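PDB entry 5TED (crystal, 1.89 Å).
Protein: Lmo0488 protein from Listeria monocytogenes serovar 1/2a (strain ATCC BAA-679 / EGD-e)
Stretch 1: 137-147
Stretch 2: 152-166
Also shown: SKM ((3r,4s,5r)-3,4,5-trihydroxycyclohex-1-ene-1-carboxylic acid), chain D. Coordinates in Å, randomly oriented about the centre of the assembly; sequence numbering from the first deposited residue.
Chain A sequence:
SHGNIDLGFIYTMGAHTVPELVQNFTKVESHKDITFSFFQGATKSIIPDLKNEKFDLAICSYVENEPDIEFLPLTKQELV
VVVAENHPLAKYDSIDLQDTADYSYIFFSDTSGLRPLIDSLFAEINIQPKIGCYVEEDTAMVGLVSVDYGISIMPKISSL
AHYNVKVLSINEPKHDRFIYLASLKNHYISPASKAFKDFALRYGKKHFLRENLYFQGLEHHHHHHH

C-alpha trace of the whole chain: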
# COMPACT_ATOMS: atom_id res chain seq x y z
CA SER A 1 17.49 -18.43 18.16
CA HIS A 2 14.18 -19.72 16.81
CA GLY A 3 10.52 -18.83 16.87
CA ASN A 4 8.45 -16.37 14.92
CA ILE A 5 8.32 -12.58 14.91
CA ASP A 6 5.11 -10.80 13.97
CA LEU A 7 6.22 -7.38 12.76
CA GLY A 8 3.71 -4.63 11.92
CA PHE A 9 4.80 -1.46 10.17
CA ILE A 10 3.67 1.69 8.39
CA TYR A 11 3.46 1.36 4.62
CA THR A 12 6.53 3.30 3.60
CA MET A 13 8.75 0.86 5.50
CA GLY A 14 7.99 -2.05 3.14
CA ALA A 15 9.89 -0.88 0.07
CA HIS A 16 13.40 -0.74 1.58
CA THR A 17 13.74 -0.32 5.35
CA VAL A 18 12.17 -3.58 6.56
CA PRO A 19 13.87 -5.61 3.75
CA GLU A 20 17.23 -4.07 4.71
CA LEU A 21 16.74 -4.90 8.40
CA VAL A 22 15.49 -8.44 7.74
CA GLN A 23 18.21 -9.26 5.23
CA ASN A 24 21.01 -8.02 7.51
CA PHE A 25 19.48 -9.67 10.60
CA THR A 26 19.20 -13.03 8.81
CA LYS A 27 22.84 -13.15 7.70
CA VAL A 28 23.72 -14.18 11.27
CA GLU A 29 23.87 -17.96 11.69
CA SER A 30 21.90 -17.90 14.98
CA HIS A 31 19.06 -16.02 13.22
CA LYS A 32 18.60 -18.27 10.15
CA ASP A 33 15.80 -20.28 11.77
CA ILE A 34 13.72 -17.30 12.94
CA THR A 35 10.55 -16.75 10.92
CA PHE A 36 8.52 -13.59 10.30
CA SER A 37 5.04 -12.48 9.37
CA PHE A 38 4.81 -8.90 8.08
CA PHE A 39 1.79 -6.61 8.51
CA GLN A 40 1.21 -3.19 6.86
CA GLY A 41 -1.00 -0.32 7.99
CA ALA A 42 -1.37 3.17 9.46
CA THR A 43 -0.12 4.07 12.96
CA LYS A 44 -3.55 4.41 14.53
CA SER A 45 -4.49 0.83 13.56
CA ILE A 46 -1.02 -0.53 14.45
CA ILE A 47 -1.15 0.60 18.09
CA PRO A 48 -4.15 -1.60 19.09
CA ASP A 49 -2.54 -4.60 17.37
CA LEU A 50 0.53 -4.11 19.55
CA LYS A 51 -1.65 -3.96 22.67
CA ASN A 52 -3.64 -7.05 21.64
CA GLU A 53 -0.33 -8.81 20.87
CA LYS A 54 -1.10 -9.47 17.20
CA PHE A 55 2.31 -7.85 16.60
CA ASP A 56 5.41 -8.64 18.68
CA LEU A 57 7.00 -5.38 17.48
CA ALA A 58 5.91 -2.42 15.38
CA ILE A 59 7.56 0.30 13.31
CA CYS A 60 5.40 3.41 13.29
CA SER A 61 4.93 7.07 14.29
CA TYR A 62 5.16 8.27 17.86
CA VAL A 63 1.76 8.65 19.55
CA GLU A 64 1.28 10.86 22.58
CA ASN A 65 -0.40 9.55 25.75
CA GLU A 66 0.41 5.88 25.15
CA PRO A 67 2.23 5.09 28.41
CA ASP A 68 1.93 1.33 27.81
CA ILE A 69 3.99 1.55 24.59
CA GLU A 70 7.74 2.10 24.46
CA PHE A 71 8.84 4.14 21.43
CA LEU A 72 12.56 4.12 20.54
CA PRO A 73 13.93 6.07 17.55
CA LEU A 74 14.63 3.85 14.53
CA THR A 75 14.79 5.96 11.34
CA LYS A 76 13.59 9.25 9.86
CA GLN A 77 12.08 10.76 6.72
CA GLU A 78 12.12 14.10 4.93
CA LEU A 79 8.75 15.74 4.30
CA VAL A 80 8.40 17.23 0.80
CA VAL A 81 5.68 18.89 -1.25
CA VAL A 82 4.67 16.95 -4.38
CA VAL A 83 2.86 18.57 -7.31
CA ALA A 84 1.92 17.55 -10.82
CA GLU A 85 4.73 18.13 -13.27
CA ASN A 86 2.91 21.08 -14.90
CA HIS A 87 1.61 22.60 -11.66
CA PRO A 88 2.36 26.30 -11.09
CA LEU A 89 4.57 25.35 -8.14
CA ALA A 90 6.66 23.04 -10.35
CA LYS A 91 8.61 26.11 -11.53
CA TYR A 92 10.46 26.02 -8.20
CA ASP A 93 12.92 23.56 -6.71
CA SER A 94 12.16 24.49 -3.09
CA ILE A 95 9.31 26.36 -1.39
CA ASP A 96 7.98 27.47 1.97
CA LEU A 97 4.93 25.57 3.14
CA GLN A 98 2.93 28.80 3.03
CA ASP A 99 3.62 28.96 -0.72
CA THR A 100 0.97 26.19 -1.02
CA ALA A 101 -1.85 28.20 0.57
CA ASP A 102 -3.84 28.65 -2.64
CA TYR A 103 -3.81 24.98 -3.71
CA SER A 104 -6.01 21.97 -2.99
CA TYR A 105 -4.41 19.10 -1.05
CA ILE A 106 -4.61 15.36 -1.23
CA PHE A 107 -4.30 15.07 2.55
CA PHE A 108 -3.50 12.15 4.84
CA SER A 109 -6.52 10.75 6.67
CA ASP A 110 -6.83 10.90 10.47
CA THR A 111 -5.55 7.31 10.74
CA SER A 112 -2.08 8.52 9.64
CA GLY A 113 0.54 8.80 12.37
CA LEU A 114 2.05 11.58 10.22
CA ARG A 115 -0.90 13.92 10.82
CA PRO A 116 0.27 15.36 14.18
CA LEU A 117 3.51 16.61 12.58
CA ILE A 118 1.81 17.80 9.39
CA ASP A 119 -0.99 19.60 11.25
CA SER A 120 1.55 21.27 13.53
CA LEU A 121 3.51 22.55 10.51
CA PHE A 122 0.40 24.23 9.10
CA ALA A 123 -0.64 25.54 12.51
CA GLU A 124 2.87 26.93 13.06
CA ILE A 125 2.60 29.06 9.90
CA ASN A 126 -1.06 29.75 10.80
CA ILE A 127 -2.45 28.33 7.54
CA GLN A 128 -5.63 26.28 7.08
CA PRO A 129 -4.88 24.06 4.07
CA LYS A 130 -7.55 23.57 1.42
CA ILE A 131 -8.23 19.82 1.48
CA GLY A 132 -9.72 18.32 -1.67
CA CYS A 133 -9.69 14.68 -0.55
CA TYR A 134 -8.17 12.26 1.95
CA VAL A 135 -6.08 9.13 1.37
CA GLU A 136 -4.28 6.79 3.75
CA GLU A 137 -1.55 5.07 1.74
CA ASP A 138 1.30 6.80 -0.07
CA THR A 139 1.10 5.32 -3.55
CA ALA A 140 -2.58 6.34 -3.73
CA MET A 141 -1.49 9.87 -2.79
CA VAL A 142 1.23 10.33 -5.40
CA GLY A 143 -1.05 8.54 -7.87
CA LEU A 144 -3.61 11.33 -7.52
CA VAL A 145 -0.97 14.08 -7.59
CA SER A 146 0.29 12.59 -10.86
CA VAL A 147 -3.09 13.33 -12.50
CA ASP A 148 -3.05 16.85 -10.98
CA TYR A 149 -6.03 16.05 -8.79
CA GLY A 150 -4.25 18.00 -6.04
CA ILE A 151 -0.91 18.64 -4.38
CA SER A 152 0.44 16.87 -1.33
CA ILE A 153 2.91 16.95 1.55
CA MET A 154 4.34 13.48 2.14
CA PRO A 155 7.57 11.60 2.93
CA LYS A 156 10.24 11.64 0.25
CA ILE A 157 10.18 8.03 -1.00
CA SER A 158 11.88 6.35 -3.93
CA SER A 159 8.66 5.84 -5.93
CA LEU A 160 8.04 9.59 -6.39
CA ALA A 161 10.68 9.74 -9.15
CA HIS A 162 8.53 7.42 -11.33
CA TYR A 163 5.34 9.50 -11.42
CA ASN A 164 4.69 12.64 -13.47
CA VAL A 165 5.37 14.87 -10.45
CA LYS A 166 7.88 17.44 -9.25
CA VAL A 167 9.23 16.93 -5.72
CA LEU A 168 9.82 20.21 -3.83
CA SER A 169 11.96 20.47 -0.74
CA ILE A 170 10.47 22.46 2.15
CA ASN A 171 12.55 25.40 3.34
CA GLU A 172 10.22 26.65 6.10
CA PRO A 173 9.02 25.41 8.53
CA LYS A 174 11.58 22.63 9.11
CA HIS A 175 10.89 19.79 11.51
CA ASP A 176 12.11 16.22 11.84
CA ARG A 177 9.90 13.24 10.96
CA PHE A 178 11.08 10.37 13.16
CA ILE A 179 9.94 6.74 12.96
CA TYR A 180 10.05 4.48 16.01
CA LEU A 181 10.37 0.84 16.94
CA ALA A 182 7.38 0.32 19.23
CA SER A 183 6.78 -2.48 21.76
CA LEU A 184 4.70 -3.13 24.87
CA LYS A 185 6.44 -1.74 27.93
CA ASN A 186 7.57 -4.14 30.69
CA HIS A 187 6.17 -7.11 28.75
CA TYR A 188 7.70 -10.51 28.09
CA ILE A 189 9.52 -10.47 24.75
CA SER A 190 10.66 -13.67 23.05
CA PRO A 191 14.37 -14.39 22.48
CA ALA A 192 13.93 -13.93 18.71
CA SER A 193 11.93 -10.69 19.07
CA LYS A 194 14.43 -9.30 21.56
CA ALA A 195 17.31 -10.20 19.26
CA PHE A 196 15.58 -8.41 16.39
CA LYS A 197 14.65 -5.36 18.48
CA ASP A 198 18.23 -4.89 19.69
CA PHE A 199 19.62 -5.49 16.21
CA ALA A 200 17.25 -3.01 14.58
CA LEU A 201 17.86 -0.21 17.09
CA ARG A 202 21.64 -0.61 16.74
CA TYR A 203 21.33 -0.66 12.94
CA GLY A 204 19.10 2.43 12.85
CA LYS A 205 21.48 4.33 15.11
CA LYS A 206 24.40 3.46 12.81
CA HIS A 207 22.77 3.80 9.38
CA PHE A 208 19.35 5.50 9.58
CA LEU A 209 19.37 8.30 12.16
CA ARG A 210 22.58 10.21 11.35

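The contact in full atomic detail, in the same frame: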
# COMPACT_ATOMS: atom_id res chain seq x y z
N GLU A 137 -2.80 5.68 2.17
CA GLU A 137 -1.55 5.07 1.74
C GLU A 137 -0.84 5.93 0.69
O GLU A 137 -1.46 6.68 -0.06
CB GLU A 137 -1.84 3.66 1.23
CG GLU A 137 -0.64 2.91 0.77
CD GLU A 137 -0.44 3.03 -0.71
OE1 GLU A 137 -1.36 3.54 -1.38
OE2 GLU A 137 0.64 2.63 -1.18
N ASP A 138 0.50 5.81 0.64
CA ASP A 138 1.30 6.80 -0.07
C ASP A 138 1.21 6.65 -1.57
O ASP A 138 1.22 7.66 -2.29
CB ASP A 138 2.76 6.72 0.39
CG ASP A 138 2.87 6.70 1.90
OD1 ASP A 138 2.62 5.63 2.48
OD2 ASP A 138 3.15 7.77 2.48
N THR A 139 1.15 5.42 -2.09
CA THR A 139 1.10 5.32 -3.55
C THR A 139 -0.22 5.88 -4.08
O THR A 139 -0.22 6.49 -5.15
CB THR A 139 1.34 3.89 -4.03
OG1 THR A 139 0.19 3.09 -3.77
CG2 THR A 139 2.51 3.28 -3.28
N ALA A 140 -1.32 5.72 -3.33
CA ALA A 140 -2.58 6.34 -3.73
C ALA A 140 -2.46 7.86 -3.76
O ALA A 140 -3.08 8.53 -4.59
CB ALA A 140 -3.71 5.92 -2.79
N MET A 141 -1.67 8.43 -2.84
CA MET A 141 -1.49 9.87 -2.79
C MET A 141 -0.72 10.38 -4.01
O MET A 141 -1.18 11.27 -4.72
CB MET A 141 -0.79 10.26 -1.49
CG MET A 141 -0.47 11.77 -1.34
SD MET A 141 0.05 12.13 0.36
CE MET A 141 -1.44 12.01 1.31
N VAL A 142 0.48 9.84 -4.24
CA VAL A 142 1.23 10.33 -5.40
C VAL A 142 0.50 9.97 -6.70
O VAL A 142 0.58 10.71 -7.70
CB VAL A 142 2.68 9.84 -5.38
CG1 VAL A 142 2.77 8.32 -5.50
CG2 VAL A 142 3.49 10.56 -6.48
N GLY A 143 -0.25 8.87 -6.70
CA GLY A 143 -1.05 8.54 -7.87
C GLY A 143 -1.99 9.67 -8.25
O GLY A 143 -2.08 10.06 -9.42
N LEU A 144 -2.68 10.24 -7.25
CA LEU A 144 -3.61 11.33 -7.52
C LEU A 144 -2.88 12.63 -7.84
O LEU A 144 -3.35 13.42 -8.68
CB LEU A 144 -4.57 11.52 -6.35
CG LEU A 144 -5.59 10.38 -6.16
CD1 LEU A 144 -6.19 10.46 -4.77
CD2 LEU A 144 -6.68 10.47 -7.23
N VAL A 145 -1.72 12.88 -7.22
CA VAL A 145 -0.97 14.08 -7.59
C VAL A 145 -0.56 14.00 -9.05
O VAL A 145 -0.59 15.00 -9.77
CB VAL A 145 0.27 14.28 -6.69
CG1 VAL A 145 1.02 15.54 -7.15
CG2 VAL A 145 -0.11 14.44 -5.25
N SER A 146 -0.21 12.80 -9.50
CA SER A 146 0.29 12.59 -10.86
C SER A 146 -0.75 12.93 -11.92
O SER A 146 -0.38 13.25 -13.06
CB SER A 146 0.72 11.13 -11.01
OG SER A 146 1.56 10.95 -12.13
N VAL A 147 -2.04 12.89 -11.59
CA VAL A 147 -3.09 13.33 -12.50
C VAL A 147 -3.55 14.75 -12.15
O VAL A 147 -4.62 15.18 -12.58
CB VAL A 147 -4.26 12.34 -12.56
CG1 VAL A 147 -3.80 10.98 -13.10
CG2 VAL A 147 -4.90 12.17 -11.20
N SER A 152 0.36 17.57 -2.61
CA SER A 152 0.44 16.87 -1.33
C SER A 152 1.73 17.23 -0.60
O SER A 152 2.70 17.69 -1.20
CB SER A 152 0.35 15.35 -1.52
OG SER A 152 1.58 14.83 -2.00
N ILE A 153 1.71 17.02 0.72
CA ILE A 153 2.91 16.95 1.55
C ILE A 153 3.03 15.52 2.04
O ILE A 153 2.06 14.96 2.57
CB ILE A 153 2.85 17.94 2.72
CG1 ILE A 153 4.08 17.79 3.63
CG2 ILE A 153 1.59 17.71 3.54
CD1 ILE A 153 4.14 18.84 4.74
N MET A 154 4.20 14.90 1.86
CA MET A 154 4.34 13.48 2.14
C MET A 154 5.82 13.17 2.31
O MET A 154 6.67 14.00 2.00
CB MET A 154 3.73 12.62 1.02
CG MET A 154 4.39 12.78 -0.32
SD MET A 154 3.48 12.03 -1.70
CE MET A 154 3.38 10.32 -1.16
N PRO A 155 6.16 11.97 2.80
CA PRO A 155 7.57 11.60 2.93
C PRO A 155 8.22 11.48 1.56
O PRO A 155 7.61 10.99 0.61
CB PRO A 155 7.54 10.24 3.63
CG PRO A 155 6.16 10.01 4.07
CD PRO A 155 5.26 10.88 3.21
N LYS A 156 9.49 11.88 1.47
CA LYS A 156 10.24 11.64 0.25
C LYS A 156 10.56 10.15 0.18
O LYS A 156 11.24 9.62 1.05
CB LYS A 156 11.50 12.50 0.24
CG LYS A 156 12.20 12.48 -1.12
CD LYS A 156 13.62 13.01 -1.03
CE LYS A 156 13.97 13.84 -2.25
NZ LYS A 156 15.42 14.17 -2.34
N ILE A 157 10.01 9.47 -0.82
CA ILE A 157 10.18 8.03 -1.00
C ILE A 157 10.58 7.77 -2.44
O ILE A 157 10.33 8.59 -3.34
CB ILE A 157 8.91 7.24 -0.62
CG1 ILE A 157 7.71 7.70 -1.43
CG2 ILE A 157 8.62 7.38 0.87
CD1 ILE A 157 6.45 6.89 -1.15
N SER A 158 11.22 6.61 -2.65
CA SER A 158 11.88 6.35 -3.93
C SER A 158 10.90 6.32 -5.10
O SER A 158 11.30 6.59 -6.24
CB SER A 158 12.66 5.03 -3.85
OG SER A 158 11.80 3.93 -3.61
N SER A 159 9.63 5.97 -4.85
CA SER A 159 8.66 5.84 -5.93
C SER A 159 8.28 7.18 -6.56
O SER A 159 7.78 7.20 -7.69
CB SER A 159 7.40 5.16 -5.40
OG SER A 159 6.82 5.92 -4.35
N LEU A 160 8.49 8.30 -5.86
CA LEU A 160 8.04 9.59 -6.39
C LEU A 160 8.71 9.89 -7.74
O LEU A 160 8.08 10.48 -8.63
CB LEU A 160 8.33 10.71 -5.38
CG LEU A 160 7.72 10.55 -3.97
CD1 LEU A 160 8.02 11.74 -3.02
CD2 LEU A 160 6.21 10.27 -4.03
N ALA A 161 9.95 9.46 -7.92
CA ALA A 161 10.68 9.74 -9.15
C ALA A 161 10.05 9.10 -10.38
O ALA A 161 10.40 9.47 -11.50
CB ALA A 161 12.13 9.29 -9.02
N HIS A 162 9.10 8.17 -10.21
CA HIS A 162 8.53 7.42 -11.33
C HIS A 162 7.10 7.82 -11.65
O HIS A 162 6.45 7.18 -12.47
CB HIS A 162 8.65 5.93 -11.04
CG HIS A 162 10.03 5.54 -10.63
ND1 HIS A 162 11.12 5.67 -11.47
CD2 HIS A 162 10.52 5.09 -9.45
CE1 HIS A 162 12.21 5.28 -10.83
NE2 HIS A 162 11.87 4.93 -9.60
N TYR A 163 6.61 8.90 -11.05
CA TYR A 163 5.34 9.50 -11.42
C TYR A 163 5.59 10.85 -12.07
O TYR A 163 6.68 11.42 -11.96
CB TYR A 163 4.42 9.64 -10.20
CG TYR A 163 3.96 8.32 -9.62
CD1 TYR A 163 4.81 7.56 -8.83
CD2 TYR A 163 2.67 7.85 -9.83
CE1 TYR A 163 4.41 6.37 -8.28
CE2 TYR A 163 2.25 6.64 -9.28
CZ TYR A 163 3.13 5.90 -8.51
OH TYR A 163 2.76 4.70 -7.94
N ASN A 164 4.58 11.36 -12.76
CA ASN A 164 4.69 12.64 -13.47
C ASN A 164 4.49 13.78 -12.48
O ASN A 164 3.53 14.55 -12.54
CB ASN A 164 3.67 12.71 -14.59
CG ASN A 164 3.76 11.56 -15.53
OD1 ASN A 164 4.85 11.13 -15.89
ND2 ASN A 164 2.61 11.04 -15.96
N VAL A 165 5.45 13.90 -11.54
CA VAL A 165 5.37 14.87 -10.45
C VAL A 165 6.73 15.52 -10.24
O VAL A 165 7.78 14.96 -10.58
CB VAL A 165 4.89 14.22 -9.13
CG1 VAL A 165 3.49 13.62 -9.27
CG2 VAL A 165 5.88 13.15 -8.66
N LYS A 166 6.69 16.72 -9.68
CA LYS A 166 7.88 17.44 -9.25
C LYS A 166 7.92 17.40 -7.73
O LYS A 166 6.93 17.72 -7.08
CB LYS A 166 7.83 18.90 -9.73
CG LYS A 166 8.92 19.81 -9.17
CD LYS A 166 10.30 19.45 -9.69
CE LYS A 166 11.33 20.52 -9.35
NZ LYS A 166 11.20 21.75 -10.19
O12 SKM D . 2.18 5.52 4.99
C8 SKM D . 1.35 6.65 5.23
C6 SKM D . 0.29 6.34 6.04
O7 SKM D . -0.54 7.48 6.28
C5 SKM D . 0.74 5.79 7.53
C4 SKM D . 1.70 6.67 8.19
C1 SKM D . 1.94 6.61 9.71
O2 SKM D . 1.06 6.07 10.44
O3 SKM D . 3.00 7.10 10.21
C10 SKM D . 2.58 7.67 7.30
C9 SKM D . 2.27 7.88 5.92
O11 SKM D . 3.45 7.98 5.22
O HOH W 1 1.28 15.18 -14.36
O HOH W 2 -0.25 11.77 -15.35

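Stretch 2 begins as a strand running roughly antiparallel to helix 138-146, at 142°, and then loops back along the same helix. Ser-152 points toward the helix, and its small side chain leaves room for Met-141, whose CG lies 3.7 Å from Ser-152 CB; its OG, buried here, finds no polar partner. Ile-153 turns away, as strand alternation requires, and Met-154 turns back. Its long, flexible side chain lays CE 3.6 Å from Asp-138 O, while its CB packs 3.8 Å from Met-141 SD. Next, Pro-155 CD sits 3.8 Å from Asp-138 OD2. That carboxylate accepts two hydrogen bonds from the ligand, SKM O12 to Asp-138 OD1 (2.6 Å) and SKM O11 to Asp-138 OD2 (2.8 Å), so the helix start also serves the bound group.

Leu-160 leaves its CB sideways but brings CD2 to 3.7 Å from Val-142 CG2. Tyr-163 offers a broad apolar face: Val-142 CG1 stands 3.8 Å from the ring centroid, nearly on its normal, a CH-pi contact, while Gly-143 CA lies 4.1 Å from Tyr-163 CE2. Asn-164 N donates to Ser-146 OG (3.1 Å), and two waters link these residues further. Finally, branched Val-165 places CG1 3.8 Å from Val-145 CG1, closing the apolar packing.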